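Local coordinates for protein aminopeptidase C (Lactobacillus rhamnosus, PDB 4K7C) that probably removes amino acids from the N-terminal ends of peptides, acting as a cysteine aminopeptidase of the papain-like C1 family, at residues 81-84 and 88-91; 228-233 and 250-255. All blocks are in the same frame, centred on the assembly; numbering follows the deposited sequence.

Contact 1: residues 81-84 and 88-91; sequences HGIQ and KIKD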
ATOM      1  N   HIS A  81     -35.051  -5.473  -6.283  1.00 19.94           N
ATOM      2  CA  HIS A  81     -35.220  -6.887  -5.806  1.00 19.69           C
ATOM      3  C   HIS A  81     -36.505  -7.531  -6.455  1.00 20.15           C
ATOM      4  O   HIS A  81     -36.526  -8.714  -6.759  1.00 22.45           O
ATOM      5  CB  HIS A  81     -35.193  -7.005  -4.280  1.00 19.26           C
ATOM      6  CG  HIS A  81     -33.941  -6.476  -3.647  1.00 17.06           C
ATOM      7  ND1 HIS A  81     -32.685  -6.684  -4.181  1.00 17.05           N
ATOM      8  CD2 HIS A  81     -33.756  -5.733  -2.533  1.00 17.89           C
ATOM      9  CE1 HIS A  81     -31.780  -6.086  -3.406  1.00 17.78           C
ATOM     10  NE2 HIS A  81     -32.410  -5.473  -2.429  1.00 18.09           N
ATOM     11  N   GLY A  82     -37.544  -6.716  -6.655  1.00 23.53           N
ATOM     12  CA  GLY A  82     -38.711  -7.116  -7.428  1.00 22.85           C
ATOM     13  C   GLY A  82     -38.352  -7.550  -8.845  1.00 23.58           C
ATOM     14  O   GLY A  82     -38.703  -8.648  -9.280  1.00 22.13           O
ATOM     15  N   ILE A  83     -37.527  -6.729  -9.511  1.00 20.76           N
ATOM     16  CA  ILE A  83     -37.099  -7.042 -10.872  1.00 22.13           C
ATOM     17  C   ILE A  83     -36.302  -8.303 -10.939  1.00 24.62           C
ATOM     18  O   ILE A  83     -36.498  -9.199 -11.851  1.00 22.42           O
ATOM     19  CB  ILE A  83     -36.286  -5.875 -11.460  1.00 22.01           C
ATOM     20  CG1 ILE A  83     -37.171  -4.652 -11.596  1.00 20.92           C
ATOM     21  CG2 ILE A  83     -35.665  -6.246 -12.800  1.00 21.73           C
ATOM     22  CD1 ILE A  83     -36.419  -3.389 -12.036  1.00 19.96           C
ATOM     23  N   GLN A  84     -35.345  -8.404 -10.024  1.00 20.73           N
ATOM     24  CA  GLN A  84     -34.442  -9.581  -9.978  1.00 20.10           C
ATOM     25  C   GLN A  84     -35.252 -10.890  -9.834  1.00 20.31           C
ATOM     26  O   GLN A  84     -34.919 -11.865 -10.452  1.00 22.43           O
ATOM     27  CB  GLN A  84     -33.523  -9.511  -8.714  1.00 21.17           C
ATOM     28  CG  GLN A  84     -32.488  -8.384  -8.759  1.00 21.99           C
ATOM     29  CD  GLN A  84     -31.870  -8.010  -7.404  1.00 22.13           C
ATOM     30  OE1 GLN A  84     -32.283  -8.458  -6.318  1.00 21.13           O
ATOM     31  NE2 GLN A  84     -30.939  -7.140  -7.482  1.00 19.20           N
ATOM     32  N   LYS A  88     -35.700 -12.681 -13.255  1.00 23.11           N
ATOM     33  CA  LYS A  88     -34.538 -13.564 -13.085  1.00 22.79           C
ATOM     34  C   LYS A  88     -33.280 -12.889 -13.584  1.00 22.86           C
ATOM     35  O   LYS A  88     -32.516 -13.383 -14.441  1.00 21.49           O
ATOM     36  CB  LYS A  88     -34.754 -14.992 -13.673  1.00 27.49           C
ATOM     37  CG  LYS A  88     -35.995 -15.713 -13.162  1.00 31.71           C
ATOM     38  CD  LYS A  88     -36.338 -16.903 -14.068  1.00 38.38           C
ATOM     39  CE  LYS A  88     -36.842 -18.113 -13.279  1.00 47.30           C
ATOM     40  NZ  LYS A  88     -35.657 -18.799 -12.668  1.00 50.33           N
ATOM     41  N   ILE A  89     -33.005 -11.746 -12.976  1.00 21.73           N
ATOM     42  CA  ILE A  89     -31.744 -11.036 -13.278  1.00 21.31           C
ATOM     43  C   ILE A  89     -31.009 -10.798 -11.957  1.00 23.40           C
ATOM     44  O   ILE A  89     -31.191  -9.742 -11.264  1.00 23.07           O
ATOM     45  CB  ILE A  89     -31.954  -9.675 -14.044  1.00 22.10           C
ATOM     46  CG1 ILE A  89     -33.016  -9.793 -15.146  1.00 24.31           C
ATOM     47  CG2 ILE A  89     -30.654  -9.181 -14.654  1.00 23.03           C
ATOM     48  CD1 ILE A  89     -33.486  -8.456 -15.688  1.00 26.61           C
ATOM     49  N   LYS A  90     -30.127 -11.756 -11.655  1.00 23.84           N
ATOM     50  CA  LYS A  90     -29.376 -11.733 -10.387  1.00 26.37           C
ATOM     51  C   LYS A  90     -28.589 -10.391 -10.259  1.00 22.79           C
ATOM     52  O   LYS A  90     -27.894 -10.002 -11.183  1.00 19.07           O
ATOM     53  CB  LYS A  90     -28.373 -12.905 -10.303  1.00 31.71           C
ATOM     54  CG  LYS A  90     -27.948 -13.145  -8.836  1.00 41.84           C
ATOM     55  CD  LYS A  90     -26.992 -14.325  -8.682  1.00 50.33           C
ATOM     56  CE  LYS A  90     -25.587 -13.966  -9.150  1.00 54.99           C
ATOM     57  NZ  LYS A  90     -24.615 -15.079  -8.914  1.00 61.24           N
ATOM     58  N   ASP A  91     -28.683  -9.727  -9.102  1.00 24.16           N
ATOM     59  CA  ASP A  91     -27.879  -8.515  -8.824  1.00 23.86           C
ATOM     60  C   ASP A  91     -28.155  -7.300  -9.725  1.00 23.71           C
ATOM     61  O   ASP A  91     -27.345  -6.322  -9.826  1.00 22.05           O
ATOM     62  CB  ASP A  91     -26.390  -8.842  -8.844  1.00 25.70           C
ATOM     63  CG  ASP A  91     -25.995  -9.840  -7.730  1.00 25.71           C
ATOM     64  OD1 ASP A  91     -26.760 -10.086  -6.769  1.00 27.18           O
ATOM     65  OD2 ASP A  91     -24.896 -10.445  -7.907  1.00 28.01           O
TER

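Contact 2: residues 228-233 and 250-255; sequences FEYRDD and KKYVGW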
ATOM      1  N   PHE A 228     -32.852  -2.380 -24.039  1.00 25.74           N
ATOM      2  CA  PHE A 228     -32.437  -3.118 -22.849  1.00 22.02           C
ATOM      3  C   PHE A 228     -32.122  -4.552 -23.294  1.00 24.27           C
ATOM      4  O   PHE A 228     -33.015  -5.220 -23.811  1.00 24.20           O
ATOM      5  CB  PHE A 228     -33.575  -3.099 -21.888  1.00 22.11           C
ATOM      6  CG  PHE A 228     -33.322  -3.797 -20.559  1.00 21.59           C
ATOM      7  CD1 PHE A 228     -32.101  -3.690 -19.905  1.00 23.77           C
ATOM      8  CD2 PHE A 228     -34.337  -4.462 -19.949  1.00 21.50           C
ATOM      9  CE1 PHE A 228     -31.889  -4.317 -18.690  1.00 22.83           C
ATOM     10  CE2 PHE A 228     -34.170  -5.036 -18.695  1.00 24.22           C
ATOM     11  CZ  PHE A 228     -32.935  -4.960 -18.073  1.00 24.29           C
ATOM     12  N   GLU A 229     -30.860  -5.001 -23.159  1.00 23.66           N
ATOM     13  CA  GLU A 229     -30.452  -6.339 -23.497  1.00 21.65           C
ATOM     14  C   GLU A 229     -29.841  -6.989 -22.217  1.00 21.84           C
ATOM     15  O   GLU A 229     -29.103  -6.316 -21.513  1.00 19.17           O
ATOM     16  CB  GLU A 229     -29.319  -6.286 -24.537  1.00 24.37           C
ATOM     17  CG  GLU A 229     -29.689  -5.812 -25.926  1.00 25.59           C
ATOM     18  CD  GLU A 229     -28.530  -5.902 -26.917  1.00 31.92           C
ATOM     19  OE1 GLU A 229     -28.261  -6.999 -27.434  1.00 23.04           O
ATOM     20  OE2 GLU A 229     -27.992  -4.818 -27.309  1.00 32.96           O
ATOM     21  N   TYR A 230     -30.207  -8.211 -21.911  1.00 22.17           N
ATOM     22  CA  TYR A 230     -29.719  -8.922 -20.761  1.00 21.59           C
ATOM     23  C   TYR A 230     -29.872 -10.450 -20.942  1.00 22.71           C
ATOM     24  O   TYR A 230     -30.543 -10.903 -21.844  1.00 22.38           O
ATOM     25  CB  TYR A 230     -30.418  -8.492 -19.480  1.00 21.13           C
ATOM     26  CG  TYR A 230     -31.869  -8.871 -19.425  1.00 23.49           C
ATOM     27  CD1 TYR A 230     -32.872  -8.046 -19.979  1.00 23.53           C
ATOM     28  CD2 TYR A 230     -32.256 -10.058 -18.826  1.00 22.35           C
ATOM     29  CE1 TYR A 230     -34.183  -8.416 -19.973  1.00 22.44           C
ATOM     30  CE2 TYR A 230     -33.580 -10.403 -18.784  1.00 25.65           C
ATOM     31  CZ  TYR A 230     -34.518  -9.588 -19.382  1.00 23.20           C
ATOM     32  OH  TYR A 230     -35.792  -9.976 -19.308  1.00 25.36           O
ATOM     33  N   ARG A 231     -29.157 -11.188 -20.113  1.00 21.80           N
ATOM     34  CA  ARG A 231     -29.324 -12.615 -19.945  1.00 24.34           C
ATOM     35  C   ARG A 231     -29.874 -12.878 -18.573  1.00 24.32           C
ATOM     36  O   ARG A 231     -29.371 -12.358 -17.547  1.00 23.39           O
ATOM     37  CB  ARG A 231     -28.012 -13.379 -20.136  1.00 27.94           C
ATOM     38  CG  ARG A 231     -27.680 -13.499 -21.583  1.00 26.65           C
ATOM     39  CD  ARG A 231     -26.783 -14.650 -21.916  1.00 29.64           C
ATOM     40  NE  ARG A 231     -26.386 -14.611 -23.334  1.00 27.59           N
ATOM     41  CZ  ARG A 231     -26.726 -15.543 -24.216  1.00 29.86           C
ATOM     42  NH1 ARG A 231     -27.489 -16.587 -23.848  1.00 32.18           N
ATOM     43  NH2 ARG A 231     -26.327 -15.454 -25.449  1.00 25.57           N
ATOM     44  N   ASP A 232     -30.964 -13.664 -18.552  1.00 22.60           N
ATOM     45  CA  ASP A 232     -31.569 -14.078 -17.312  1.00 23.16           C
ATOM     46  C   ASP A 232     -30.732 -15.166 -16.618  1.00 24.13           C
ATOM     47  O   ASP A 232     -29.733 -15.593 -17.152  1.00 22.51           O
ATOM     48  CB  ASP A 232     -33.035 -14.473 -17.508  1.00 21.88           C
ATOM     49  CG  ASP A 232     -33.218 -15.763 -18.309  1.00 21.53           C
ATOM     50  OD1 ASP A 232     -32.368 -16.682 -18.270  1.00 23.00           O
ATOM     51  OD2 ASP A 232     -34.310 -15.846 -18.864  1.00 21.90           O
ATOM     52  N   ASP A 233     -31.171 -15.555 -15.424  1.00 22.12           N
ATOM     53  CA  ASP A 233     -30.448 -16.496 -14.578  1.00 24.47           C
ATOM     54  C   ASP A 233     -30.450 -17.893 -15.202  1.00 27.21           C
ATOM     55  O   ASP A 233     -29.632 -18.702 -14.801  1.00 27.26           O
ATOM     56  CB  ASP A 233     -31.072 -16.550 -13.178  1.00 25.16           C
ATOM     57  CG  ASP A 233     -30.953 -15.207 -12.420  1.00 24.36           C
ATOM     58  OD1 ASP A 233     -30.045 -14.443 -12.777  1.00 23.54           O
ATOM     59  OD2 ASP A 233     -31.814 -14.994 -11.505  1.00 26.90           O
ATOM     60  N   LYS A 250     -42.942   1.025 -15.892  0.50 21.04           N
ATOM     61  CA  LYS A 250     -44.248   0.355 -15.955  0.50 20.16           C
ATOM     62  C   LYS A 250     -44.104  -1.151 -16.200  0.50 19.34           C
ATOM     63  O   LYS A 250     -44.786  -1.928 -15.593  0.50 19.54           O
ATOM     64  CB  LYS A 250     -45.156   1.057 -16.998  0.50 21.72           C
ATOM     65  CG  LYS A 250     -45.524   2.506 -16.621  0.50 22.32           C
ATOM     66  CD  LYS A 250     -46.445   3.197 -17.661  0.50 25.51           C
ATOM     67  CE  LYS A 250     -47.444   4.132 -16.978  0.50 25.71           C
ATOM     68  NZ  LYS A 250     -46.807   5.453 -16.928  0.50 27.06           N
ATOM     69  N   LYS A 251     -43.173  -1.574 -17.055  1.00 19.49           N
ATOM     70  CA  LYS A 251     -43.027  -2.989 -17.417  1.00 19.85           C
ATOM     71  C   LYS A 251     -42.236  -3.836 -16.434  1.00 20.90           C
ATOM     72  O   LYS A 251     -42.687  -4.937 -16.080  1.00 19.64           O
ATOM     73  CB  LYS A 251     -42.447  -3.118 -18.819  1.00 21.52           C
ATOM     74  CG  LYS A 251     -42.182  -4.537 -19.284  1.00 25.44           C
ATOM     75  CD  LYS A 251     -41.875  -4.614 -20.762  1.00 28.12           C
ATOM     76  CE  LYS A 251     -41.416  -6.014 -21.180  1.00 28.16           C
ATOM     77  NZ  LYS A 251     -41.043  -5.986 -22.624  1.00 30.92           N
ATOM     78  N   TYR A 252     -41.135  -3.287 -15.933  1.00 19.37           N
ATOM     79  CA  TYR A 252     -40.207  -4.060 -15.107  1.00 19.47           C
ATOM     80  C   TYR A 252     -40.469  -3.934 -13.617  1.00 19.72           C
ATOM     81  O   TYR A 252     -40.194  -4.880 -12.880  1.00 20.09           O
ATOM     82  CB  TYR A 252     -38.715  -3.773 -15.536  1.00 20.96           C
ATOM     83  CG  TYR A 252     -38.388  -4.313 -16.835  1.00 20.99           C
ATOM     84  CD1 TYR A 252     -37.912  -5.647 -16.963  1.00 21.25           C
ATOM     85  CD2 TYR A 252     -38.561  -3.552 -18.010  1.00 20.51           C
ATOM     86  CE1 TYR A 252     -37.633  -6.169 -18.233  1.00 24.52           C
ATOM     87  CE2 TYR A 252     -38.278  -4.075 -19.291  1.00 20.64           C
ATOM     88  CZ  TYR A 252     -37.834  -5.393 -19.385  1.00 24.78           C
ATOM     89  OH  TYR A 252     -37.556  -5.972 -20.636  1.00 29.61           O
ATOM     90  N   VAL A 253     -41.083  -2.824 -13.197  1.00 19.88           N
ATOM     91  CA  VAL A 253     -41.440  -2.657 -11.803  1.00 20.31           C
ATOM     92  C   VAL A 253     -42.950  -2.761 -11.638  1.00 21.71           C
ATOM     93  O   VAL A 253     -43.439  -3.616 -10.891  1.00 21.36           O
ATOM     94  CB  VAL A 253     -40.883  -1.318 -11.226  1.00 19.73           C
ATOM     95  CG1 VAL A 253     -41.147  -1.234  -9.713  1.00 20.72           C
ATOM     96  CG2 VAL A 253     -39.366  -1.270 -11.369  1.00 20.58           C
ATOM     97  N   GLY A 254     -43.707  -1.870 -12.262  1.00 23.54           N
ATOM     98  CA  GLY A 254     -45.147  -2.085 -12.339  1.00 23.17           C
ATOM     99  C   GLY A 254     -45.953  -1.708 -11.103  1.00 25.15           C
ATOM    100  O   GLY A 254     -47.150  -2.039 -11.024  1.00 25.22           O
ATOM    101  N   TRP A 255     -45.353  -0.946 -10.164  1.00 22.27           N
ATOM    102  CA  TRP A 255     -46.045  -0.502  -8.970  1.00 21.21           C
ATOM    103  C   TRP A 255     -46.948   0.693  -9.223  1.00 22.72           C
ATOM    104  O   TRP A 255     -46.740   1.432 -10.154  1.00 25.16           O
ATOM    105  CB  TRP A 255     -45.019  -0.104  -7.903  1.00 21.74           C
ATOM    106  CG  TRP A 255     -44.126  -1.148  -7.484  1.00 21.27           C
ATOM    107  CD1 TRP A 255     -44.110  -2.420  -7.876  1.00 22.51           C
ATOM    108  CD2 TRP A 255     -43.047  -1.008  -6.528  1.00 24.13           C
ATOM    109  NE1 TRP A 255     -43.113  -3.115  -7.233  1.00 23.90           N
ATOM    110  CE2 TRP A 255     -42.439  -2.251  -6.409  1.00 26.64           C
ATOM    111  CE3 TRP A 255     -42.573   0.052  -5.777  1.00 27.47           C
ATOM    112  CZ2 TRP A 255     -41.326  -2.481  -5.554  1.00 26.27           C
ATOM    113  CZ3 TRP A 255     -41.469  -0.170  -4.918  1.00 24.72           C
ATOM    114  CH2 TRP A 255     -40.889  -1.441  -4.816  1.00 26.40           C
TER
HETATM  115  O   HOH W   1     -37.729  -8.791 -21.095  1.00 34.28           O

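Contact 1: residues 81-84 and 88-91
Gln84 and Ile89 join the end of helix 70-87 to the loop that follows. In the backbone, Ile89 N donates to Gln84 O at 3.2 Å, bent to 143° at the hydrogen. This bond runs from residue i+5 back to i and encloses Lys88, whose positive phi (58°) turns the chain out of the helix, consistent with a Schellman motif at the helix C-terminus. Close carbon-oxygen contacts lie beside it: Gln84 CG lies 3.1 Å from Ile89 O, and Gln84 CA sends a CA-H...O contact to that same oxygen. With Gln84 CG beside the backbone N (chi1 -68°) and the chain extended beyond, CG meets Ile89 O and the amide runs on toward His81 and Asp91. The amide OE1 takes a nearly straight bond from His81 ND1 (2.8 Å), lying in the imidazole plane, while the donor stands above the amide plane. NE2 passes 3.6 Å from Asp91 C and bonds Phe92 O. His81 NE2 meets Glu384, a pairing that could favour a doubly protonated ring. Replacing Gln84 by an alanine would probably leave ND1 of His81 and the carbonyl of Phe92 without these partners, and the imidazole freer to turn. Apolar packing is slight: Ile83 CG2 touches Ile89 CD1 at 4.2 Å. Beyond the turn, Asp91 OD1 bonds Ala60 N, while Ile83 packs on Phe92 and Leu94 in the loop between helices 70-87 and 96-117.

Contact 2: residues 228-233 and 250-255
Phe228, on strand 226-231, and Tyr252, near the end of helix 245-253, face each other with their CA atoms 11.0 Å apart, too far for backbone contact; side chains and a water bridge the distance. The helix carries a wider pi-type turn at 250-253, and Gly254 takes the positive phi that leads out of it. The two rings form a T-shaped pair: the CD2-CE2 edge of Phe228 points at one face of Tyr252, with centroids 5.1 Å apart and planes at 88°. With CG anti to the backbone N (chi1 -179°), Phe228 carries that edge toward the helix, and its CE2 comes to 3.7 Å from Tyr252 CZ. Two residues on, Tyr230 lays its CD1 over the rim of one Phe228 face, 3.5 Å above the plane. A water bridges the phenols, donating to Tyr252 OH at 2.9 Å and bonding Tyr230 OH at 2.9 Å. Tyr252 OH also bonds Asp240, which forms a salt bridge with Lys251. Strand 237-243 supplies Leu243 against both Phe228 and Tyr252, while the Phe87 ring of helix 70-87 meets the Tyr252 ring and Tyr230 also touches Phe87. This aromatic face packs the hairpin of strands 226-231 and 237-243 on helix 245-253.

Overall arrangement
Both contacts are largely buried, though each is more than 20 Å from the chain's centre; their centres are about 8 Å apart. Contact 1 is local, closing one helix onto its loop through a backbone hydrogen bond and the Gln84 side chain; contact 2 joins a hairpin to the following helix through aromatic rings and a water. They meet: Asp233 N lies 2.7 Å from Lys88 O and Asp233 OD1 2.9 Å from Lys90 N, probable hydrogen bonds, and Ile83 packs against the carbonyl oxygen of Tyr252. Helix 70-87, probably with the catalytic cysteine at its start as in papain-like peptidases, thus has the hairpin bonded just beyond its far end. Arg231 and Glu229 face a second subunit.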